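Local coordinates for chemotaxis signal transduction protein (PDB 2QDL), which probably acts as the scaffolding protein CheW of bacterial chemotaxis, coupling receptors to the signalling kinase in the cytoplasm, at residues 13-18 with 26-31; 22-27 with 135-140. All blocks are in the same frame, centred on the assembly; numbering follows the deposited sequence.

Contact 1: 13-18 with 26-31; sequences KIVVFS and LDIFDV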
ATOM      1  N   LYS A  13     -10.679   7.790  -6.813  1.00 11.81           N
ATOM      2  CA  LYS A  13     -11.167   6.964  -5.694  1.00 13.13           C
ATOM      3  C   LYS A  13      -9.962   6.380  -4.956  1.00 12.67           C
ATOM      4  O   LYS A  13      -9.119   5.708  -5.565  1.00 12.14           O
ATOM      5  CB  LYS A  13     -12.099   5.848  -6.157  1.00 13.39           C
ATOM      6  CG  LYS A  13     -13.218   6.281  -7.087  1.00 18.04           C
ATOM      7  CD  LYS A  13     -14.536   6.498  -6.387  1.00 24.57           C
ATOM      8  CE  LYS A  13     -15.413   5.219  -6.487  1.00 28.74           C
ATOM      9  NZ  LYS A  13     -16.843   5.443  -6.045  1.00 30.93           N
ATOM     10  N   ILE A  14      -9.864   6.690  -3.665  1.00 12.38           N
ATOM     11  CA  ILE A  14      -8.804   6.155  -2.819  1.00 13.34           C
ATOM     12  C   ILE A  14      -9.350   5.048  -1.908  1.00 13.15           C
ATOM     13  O   ILE A  14     -10.363   5.225  -1.234  1.00 13.86           O
ATOM     14  CB  ILE A  14      -8.130   7.259  -1.938  1.00 13.96           C
ATOM     15  CG1 ILE A  14      -7.624   8.430  -2.785  1.00 14.52           C
ATOM     16  CG2 ILE A  14      -7.007   6.667  -1.152  1.00 15.17           C
ATOM     17  CD1 ILE A  14      -6.750   8.032  -3.927  1.00 14.58           C
ATOM     18  N   VAL A  15      -8.684   3.899  -1.929  1.00 12.78           N
ATOM     19  CA  VAL A  15      -8.899   2.825  -0.952  1.00 12.00           C
ATOM     20  C   VAL A  15      -8.094   3.181   0.280  1.00 11.58           C
ATOM     21  O   VAL A  15      -6.854   3.364   0.210  1.00 10.43           O
ATOM     22  CB  VAL A  15      -8.420   1.461  -1.519  1.00 12.76           C
ATOM     23  CG1 VAL A  15      -8.701   0.332  -0.557  1.00 11.65           C
ATOM     24  CG2 VAL A  15      -9.096   1.205  -2.864  1.00 12.15           C
ATOM     25  N   VAL A  16      -8.818   3.308   1.393  1.00 10.23           N
ATOM     26  CA  VAL A  16      -8.264   3.723   2.668  1.00  9.61           C
ATOM     27  C   VAL A  16      -8.163   2.496   3.566  1.00  9.84           C
ATOM     28  O   VAL A  16      -9.118   1.716   3.715  1.00 10.74           O
ATOM     29  CB  VAL A  16      -9.105   4.864   3.340  1.00 10.26           C
ATOM     30  CG1 VAL A  16      -8.495   5.297   4.686  1.00 10.47           C
ATOM     31  CG2 VAL A  16      -9.200   6.073   2.431  1.00  9.51           C
ATOM     32  N   PHE A  17      -6.980   2.316   4.133  1.00  9.60           N
ATOM     33  CA  PHE A  17      -6.690   1.217   4.994  1.00 10.28           C
ATOM     34  C   PHE A  17      -5.932   1.744   6.194  1.00 11.10           C
ATOM     35  O   PHE A  17      -5.366   2.835   6.168  1.00 11.59           O
ATOM     36  CB  PHE A  17      -5.892   0.117   4.253  1.00 11.27           C
ATOM     37  CG  PHE A  17      -4.678   0.622   3.464  1.00  9.68           C
ATOM     38  CD1 PHE A  17      -3.410   0.643   4.042  1.00 10.47           C
ATOM     39  CD2 PHE A  17      -4.817   1.062   2.155  1.00 11.91           C
ATOM     40  CE1 PHE A  17      -2.283   1.078   3.295  1.00 12.02           C
ATOM     41  CE2 PHE A  17      -3.716   1.499   1.408  1.00  9.70           C
ATOM     42  CZ  PHE A  17      -2.455   1.506   1.969  1.00 11.06           C
ATOM     43  N   SER A  18      -5.912   0.983   7.278  1.00 11.24           N
ATOM     44  CA  SER A  18      -5.243   1.506   8.440  1.00  9.88           C
ATOM     45  C   SER A  18      -4.009   0.670   8.751  1.00  8.48           C
ATOM     46  O   SER A  18      -3.943  -0.494   8.396  1.00  5.54           O
ATOM     47  CB  SER A  18      -6.206   1.608   9.622  1.00  9.87           C
ATOM     48  OG  SER A  18      -6.754   0.355   9.926  1.00 12.06           O
ATOM     49  N   LEU A  26      -4.392   4.168  -1.295  1.00 11.08           N
ATOM     50  CA  LEU A  26      -3.945   3.923  -2.659  1.00 12.24           C
ATOM     51  C   LEU A  26      -5.100   4.211  -3.605  1.00 11.72           C
ATOM     52  O   LEU A  26      -6.268   3.976  -3.257  1.00 11.21           O
ATOM     53  CB  LEU A  26      -3.502   2.469  -2.845  1.00 11.74           C
ATOM     54  CG  LEU A  26      -2.165   2.072  -2.236  1.00 13.42           C
ATOM     55  CD1 LEU A  26      -2.001   0.525  -2.160  1.00 11.43           C
ATOM     56  CD2 LEU A  26      -0.998   2.739  -3.015  1.00  7.64           C
ATOM     57  N   ASP A  27      -4.777   4.712  -4.789  1.00 11.96           N
ATOM     58  CA  ASP A  27      -5.760   4.820  -5.854  1.00 12.28           C
ATOM     59  C   ASP A  27      -6.246   3.406  -6.142  1.00 11.95           C
ATOM     60  O   ASP A  27      -5.452   2.485  -6.248  1.00 11.09           O
ATOM     61  CB  ASP A  27      -5.147   5.463  -7.111  1.00 12.55           C
ATOM     62  CG  ASP A  27      -6.205   5.921  -8.121  1.00 14.72           C
ATOM     63  OD1 ASP A  27      -7.065   5.119  -8.545  1.00 14.93           O
ATOM     64  OD2 ASP A  27      -6.196   7.113  -8.472  1.00 18.61           O
ATOM     65  N   ILE A  28      -7.563   3.244  -6.230  1.00 12.47           N
ATOM     66  CA  ILE A  28      -8.187   1.972  -6.634  1.00 12.36           C
ATOM     67  C   ILE A  28      -7.551   1.392  -7.918  1.00 12.15           C
ATOM     68  O   ILE A  28      -7.493   0.185  -8.080  1.00 12.19           O
ATOM     69  CB  ILE A  28      -9.749   2.111  -6.760  1.00 12.51           C
ATOM     70  CG1 ILE A  28     -10.425   0.772  -7.059  1.00 13.92           C
ATOM     71  CG2 ILE A  28     -10.136   3.086  -7.880  1.00 11.29           C
ATOM     72  CD1 ILE A  28     -10.202  -0.319  -6.032  1.00 15.23           C
ATOM     73  N   PHE A  29      -7.069   2.257  -8.810  1.00 12.17           N
ATOM     74  CA  PHE A  29      -6.389   1.849 -10.023  1.00 12.63           C
ATOM     75  C   PHE A  29      -5.155   1.001  -9.706  1.00 13.74           C
ATOM     76  O   PHE A  29      -4.811   0.104 -10.473  1.00 14.36           O
ATOM     77  CB  PHE A  29      -5.959   3.091 -10.815  1.00 13.31           C
ATOM     78  CG  PHE A  29      -5.358   2.771 -12.170  1.00 16.92           C
ATOM     79  CD1 PHE A  29      -6.171   2.416 -13.239  1.00 18.22           C
ATOM     80  CD2 PHE A  29      -3.981   2.803 -12.362  1.00 19.88           C
ATOM     81  CE1 PHE A  29      -5.610   2.099 -14.492  1.00 21.03           C
ATOM     82  CE2 PHE A  29      -3.421   2.506 -13.618  1.00 22.87           C
ATOM     83  CZ  PHE A  29      -4.245   2.150 -14.676  1.00 22.79           C
ATOM     84  N   ASP A  30      -4.484   1.288  -8.584  1.00 13.58           N
ATOM     85  CA  ASP A  30      -3.301   0.525  -8.167  1.00 13.98           C
ATOM     86  C   ASP A  30      -3.606  -0.715  -7.342  1.00 14.28           C
ATOM     87  O   ASP A  30      -2.706  -1.530  -7.097  1.00 14.82           O
ATOM     88  CB  ASP A  30      -2.319   1.444  -7.410  1.00 13.90           C
ATOM     89  CG  ASP A  30      -1.850   2.601  -8.282  1.00 14.21           C
ATOM     90  OD1 ASP A  30      -1.379   2.364  -9.397  1.00 17.94           O
ATOM     91  OD2 ASP A  30      -2.031   3.760  -7.906  1.00 14.45           O
ATOM     92  N   VAL A  31      -4.862  -0.848  -6.906  1.00 13.78           N
ATOM     93  CA  VAL A  31      -5.328  -2.008  -6.137  1.00 13.03           C
ATOM     94  C   VAL A  31      -5.903  -3.099  -7.078  1.00 13.68           C
ATOM     95  O   VAL A  31      -7.058  -3.020  -7.512  1.00 14.51           O
ATOM     96  CB  VAL A  31      -6.386  -1.577  -5.053  1.00 13.48           C
ATOM     97  CG1 VAL A  31      -6.987  -2.814  -4.320  1.00 11.72           C
ATOM     98  CG2 VAL A  31      -5.771  -0.585  -4.039  1.00 10.46           C
TER
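Leu26 pairs with Val15 through both of its backbone polar groups: Val15 N donates to Leu26 O over 2.8 Å, and Leu26 N returns a bond of 3.0 Å to Val15 O. This antiparallel hydrogen-bonded pair belongs to the beta hairpin of strands 12-19 and 22-27. The Leu26 side chain crosses that of Phe17, its CG lying 4.0 Å from Phe17 CE2, and Leu26 N approaches the ring obliquely. On the other side of the sheet, Ile14 CG2 lies 3.5 Å from Leu26 O. Asp27 forms a non-hydrogen-bonded pair with Ile14, whose CD1 packs on the Asp27 backbone. With CG anti to the backbone N (chi1 -165°), the carboxylate of Asp27 folds into an Asx turn, OD1 accepting from Phe29 N at 2.9 Å, while OD2 makes a salt bridge with Lys12. OD1 and Lys13 O also both hydrogen-bond a glycerol molecule, probably from the crystallisation liquor. An alanine in place of Asp27 would probably leave Phe29 N without this acceptor and Lys12 without this counter-charge, so that the bend would be held less firmly. Ile28 N then gives Lys13 O a nearly straight bond (172° at the hydrogen), the third backbone bond between the two segments. Ile28 CG2 rests on Lys13 CB, and Ile28 CD1 meets Val15 CG2 at 3.7 Å. Val31, three residues further on, brings CG2 to 4.0 Å from Val15 CG2. Hydrocarbon contacts thus continue past the Asx turn, and between them the Asp27 carboxylate serves both a backbone N-H, that of Phe29, and the charge of Lys12.

Contact 2: 22-27 with 135-140; sequences ELYGLD and MIIIIK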
ATOM      1  N   GLU A  22      -3.078   4.778  12.216  1.00 20.99           N
ATOM      2  CA  GLU A  22      -2.899   5.741  11.119  1.00 19.54           C
ATOM      3  C   GLU A  22      -3.593   5.307   9.811  1.00 18.30           C
ATOM      4  O   GLU A  22      -3.794   4.103   9.572  1.00 18.32           O
ATOM      5  CB  GLU A  22      -1.407   6.033  10.884  1.00 19.62           C
ATOM      6  CG  GLU A  22      -0.635   6.516  12.116  1.00 21.19           C
ATOM      7  CD  GLU A  22       0.876   6.528  11.897  1.00 25.93           C
ATOM      8  OE1 GLU A  22       1.351   5.990  10.861  1.00 23.25           O
ATOM      9  OE2 GLU A  22       1.600   7.084  12.766  1.00 28.84           O
ATOM     10  N   LEU A  23      -3.956   6.286   8.989  1.00 16.25           N
ATOM     11  CA  LEU A  23      -4.694   6.033   7.739  1.00 15.99           C
ATOM     12  C   LEU A  23      -3.786   6.218   6.546  1.00 14.69           C
ATOM     13  O   LEU A  23      -3.019   7.184   6.495  1.00 14.15           O
ATOM     14  CB  LEU A  23      -5.909   6.968   7.591  1.00 15.92           C
ATOM     15  CG  LEU A  23      -6.985   6.758   8.666  1.00 17.67           C
ATOM     16  CD1 LEU A  23      -8.101   7.780   8.485  1.00 19.60           C
ATOM     17  CD2 LEU A  23      -7.544   5.339   8.674  1.00 18.97           C
ATOM     18  N   TYR A  24      -3.857   5.269   5.618  1.00 12.56           N
ATOM     19  CA  TYR A  24      -3.061   5.307   4.406  1.00 13.51           C
ATOM     20  C   TYR A  24      -3.989   5.044   3.245  1.00 12.88           C
ATOM     21  O   TYR A  24      -5.056   4.435   3.430  1.00 12.69           O
ATOM     22  CB  TYR A  24      -1.910   4.270   4.488  1.00 13.87           C
ATOM     23  CG  TYR A  24      -0.902   4.689   5.534  1.00 14.50           C
ATOM     24  CD1 TYR A  24      -1.087   4.375   6.875  1.00 16.33           C
ATOM     25  CD2 TYR A  24       0.195   5.466   5.186  1.00 15.89           C
ATOM     26  CE1 TYR A  24      -0.188   4.793   7.841  1.00 18.28           C
ATOM     27  CE2 TYR A  24       1.115   5.877   6.149  1.00 18.15           C
ATOM     28  CZ  TYR A  24       0.904   5.546   7.465  1.00 17.17           C
ATOM     29  OH  TYR A  24       1.785   5.979   8.398  1.00 19.35           O
ATOM     30  N   GLY A  25      -3.601   5.490   2.055  1.00 12.75           N
ATOM     31  CA  GLY A  25      -4.400   5.179   0.878  1.00 12.13           C
ATOM     32  C   GLY A  25      -3.668   4.841  -0.407  1.00 11.83           C
ATOM     33  O   GLY A  25      -2.497   5.193  -0.596  1.00 11.32           O
ATOM     34  N   LEU A  26      -4.392   4.168  -1.295  1.00 11.08           N
ATOM     35  CA  LEU A  26      -3.945   3.923  -2.659  1.00 12.24           C
ATOM     36  C   LEU A  26      -5.100   4.211  -3.605  1.00 11.72           C
ATOM     37  O   LEU A  26      -6.268   3.976  -3.257  1.00 11.21           O
ATOM     38  CB  LEU A  26      -3.502   2.469  -2.845  1.00 11.74           C
ATOM     39  CG  LEU A  26      -2.165   2.072  -2.236  1.00 13.42           C
ATOM     40  CD1 LEU A  26      -2.001   0.525  -2.160  1.00 11.43           C
ATOM     41  CD2 LEU A  26      -0.998   2.739  -3.015  1.00  7.64           C
ATOM     42  N   ASP A  27      -4.777   4.712  -4.789  1.00 11.96           N
ATOM     43  CA  ASP A  27      -5.760   4.820  -5.854  1.00 12.28           C
ATOM     44  C   ASP A  27      -6.246   3.406  -6.142  1.00 11.95           C
ATOM     45  O   ASP A  27      -5.452   2.485  -6.248  1.00 11.09           O
ATOM     46  CB  ASP A  27      -5.147   5.463  -7.111  1.00 12.55           C
ATOM     47  CG  ASP A  27      -6.205   5.921  -8.121  1.00 14.72           C
ATOM     48  OD1 ASP A  27      -7.065   5.119  -8.545  1.00 14.93           O
ATOM     49  OD2 ASP A  27      -6.196   7.113  -8.472  1.00 18.61           O
ATOM     50  N   MET A 135      -5.677  12.950   8.171  1.00 40.53           N
ATOM     51  CA  MET A 135      -4.612  13.006   7.168  1.00 37.60           C
ATOM     52  C   MET A 135      -4.512  11.629   6.533  1.00 34.35           C
ATOM     53  O   MET A 135      -4.491  10.600   7.238  1.00 34.98           O
ATOM     54  CB  MET A 135      -3.280  13.415   7.804  1.00 38.64           C
ATOM     55  CG  MET A 135      -2.046  13.060   6.965  1.00 41.01           C
ATOM     56  SD  MET A 135      -0.458  13.539   7.679  1.00 48.56           S
ATOM     57  CE  MET A 135      -0.482  15.348   7.480  1.00 47.00           C
ATOM     58  N   ILE A 136      -4.509  11.590   5.206  1.00 29.82           N
ATOM     59  CA  ILE A 136      -4.276  10.332   4.528  1.00 25.20           C
ATOM     60  C   ILE A 136      -3.068  10.456   3.620  1.00 22.25           C
ATOM     61  O   ILE A 136      -3.107  11.150   2.624  1.00 21.60           O
ATOM     62  CB  ILE A 136      -5.478   9.844   3.715  1.00 25.51           C
ATOM     63  CG1 ILE A 136      -6.772   9.989   4.513  1.00 25.56           C
ATOM     64  CG2 ILE A 136      -5.251   8.375   3.280  1.00 23.69           C
ATOM     65  CD1 ILE A 136      -7.987   9.533   3.758  1.00 26.62           C
ATOM     66  N   ILE A 137      -2.018   9.724   3.964  1.00 19.30           N
ATOM     67  CA  ILE A 137      -0.846   9.601   3.127  1.00 16.47           C
ATOM     68  C   ILE A 137      -1.120   8.591   2.056  1.00 14.44           C
ATOM     69  O   ILE A 137      -1.480   7.457   2.343  1.00 14.67           O
ATOM     70  CB  ILE A 137       0.412   9.190   3.936  1.00 16.62           C
ATOM     71  CG1 ILE A 137       0.920  10.406   4.709  1.00 17.35           C
ATOM     72  CG2 ILE A 137       1.496   8.620   3.013  1.00 13.77           C
ATOM     73  CD1 ILE A 137       1.793  10.087   5.828  1.00 18.73           C
ATOM     74  N   ILE A 138      -0.969   9.035   0.812  1.00 12.08           N
ATOM     75  CA  ILE A 138      -1.055   8.182  -0.326  1.00 10.79           C
ATOM     76  C   ILE A 138       0.341   7.603  -0.515  1.00 11.62           C
ATOM     77  O   ILE A 138       1.339   8.345  -0.710  1.00 11.45           O
ATOM     78  CB  ILE A 138      -1.557   8.940  -1.598  1.00 10.98           C
ATOM     79  CG1 ILE A 138      -2.956   9.510  -1.345  1.00 10.18           C
ATOM     80  CG2 ILE A 138      -1.570   7.982  -2.786  1.00  9.76           C
ATOM     81  CD1 ILE A 138      -3.461  10.325  -2.474  1.00 16.82           C
ATOM     82  N   ILE A 139       0.414   6.285  -0.451  1.00 10.62           N
ATOM     83  CA  ILE A 139       1.688   5.582  -0.509  1.00 11.69           C
ATOM     84  C   ILE A 139       2.222   5.508  -1.938  1.00 11.84           C
ATOM     85  O   ILE A 139       1.460   5.298  -2.884  1.00 13.51           O
ATOM     86  CB  ILE A 139       1.554   4.158   0.099  1.00 12.27           C
ATOM     87  CG1 ILE A 139       1.400   4.264   1.631  1.00 13.39           C
ATOM     88  CG2 ILE A 139       2.726   3.199  -0.385  1.00 12.20           C
ATOM     89  CD1 ILE A 139       0.905   2.968   2.280  1.00 15.36           C
ATOM     90  N   LYS A 140       3.523   5.708  -2.087  1.00 10.81           N
ATOM     91  CA  LYS A 140       4.201   5.521  -3.362  1.00 10.23           C
ATOM     92  C   LYS A 140       4.758   4.123  -3.352  1.00  9.93           C
ATOM     93  O   LYS A 140       5.509   3.746  -2.442  1.00  8.32           O
ATOM     94  CB  LYS A 140       5.334   6.558  -3.528  1.00 10.24           C
ATOM     95  CG  LYS A 140       6.227   6.366  -4.735  1.00 13.15           C
ATOM     96  CD  LYS A 140       7.363   7.407  -4.818  1.00 18.53           C
ATOM     97  CE  LYS A 140       6.835   8.785  -5.250  1.00 24.84           C
ATOM     98  NZ  LYS A 140       7.901   9.885  -5.326  1.00 28.41           N
TER
HETATM   99  O   HOH W   1      -1.702   9.379   7.479  1.00 30.51           O
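Tyr24 and Ile137 lie side by side on one face of a parallel strand pair, 22-27 with 134-139, in the curled mixed sheet of this beta-barrel protein of the CheW family. Segments 22-27 and 135-139 run at 44° to one another. The phenol ring forms a broad bump: Tyr24 CD2 rests 3.9 Å from Ile137 CB, and CE2 reaches the same carbon. Ile139 crosses the base of the ring obliquely, its CD1 set 3.8 Å from Tyr24 CB and also near CG and CD2. The ring's far end is held at its edge, where Tyr24 OH donates to Glu22 OE1 nearly along that oxygen's C-O bond. On the opposite face Gly25 supplies the hollow. Having no side chain, it lets the CG2 methyl of Ile136 settle onto the Tyr24-Gly25 peptide, 3.5 Å from Gly25 N; Ile136 CG2 is anti to the backbone N, while CG1 lies beside that N (chi1 -45°). Ile138 CG2 sits against Gly25 O. Backbone bonds flank Ile138 in the parallel manner: Gly25 N donates to Ile137 O at 2.9 Å, and Ile139 N donates to Gly25 O at 3.1 Å. Further along, Leu26 CD2 lies against Ile139 O. Toward the other end the strands draw apart, and Leu23 CB lies against Met135 O, with Ile136 CG1 a looser neighbour. There a single water bridges the carbonyls, donating to Leu23 O at 2.7 Å and to Met135 O at 3.1 Å.

From the N terminus, strand 12-19 turns back into strand 22-27, and contact 1 closes that short hairpin, with seven residues between its segments. Contact 2 then takes up the same strand 22-27 and closes a far longer loop of 107 residues, ending on strand 134-139. The two closures interleave rather than nest: contact 2 begins before contact 1 has ended, and Leu26 and Asp27 belong to both. Strand 22-27 therefore lies between an antiparallel neighbour and a parallel one, joining the start of the CheW-like domain to its later part. Phe17 CZ of contact 1 packs against Ile139 CD1 of contact 2, joining the strands on either side of 22-27.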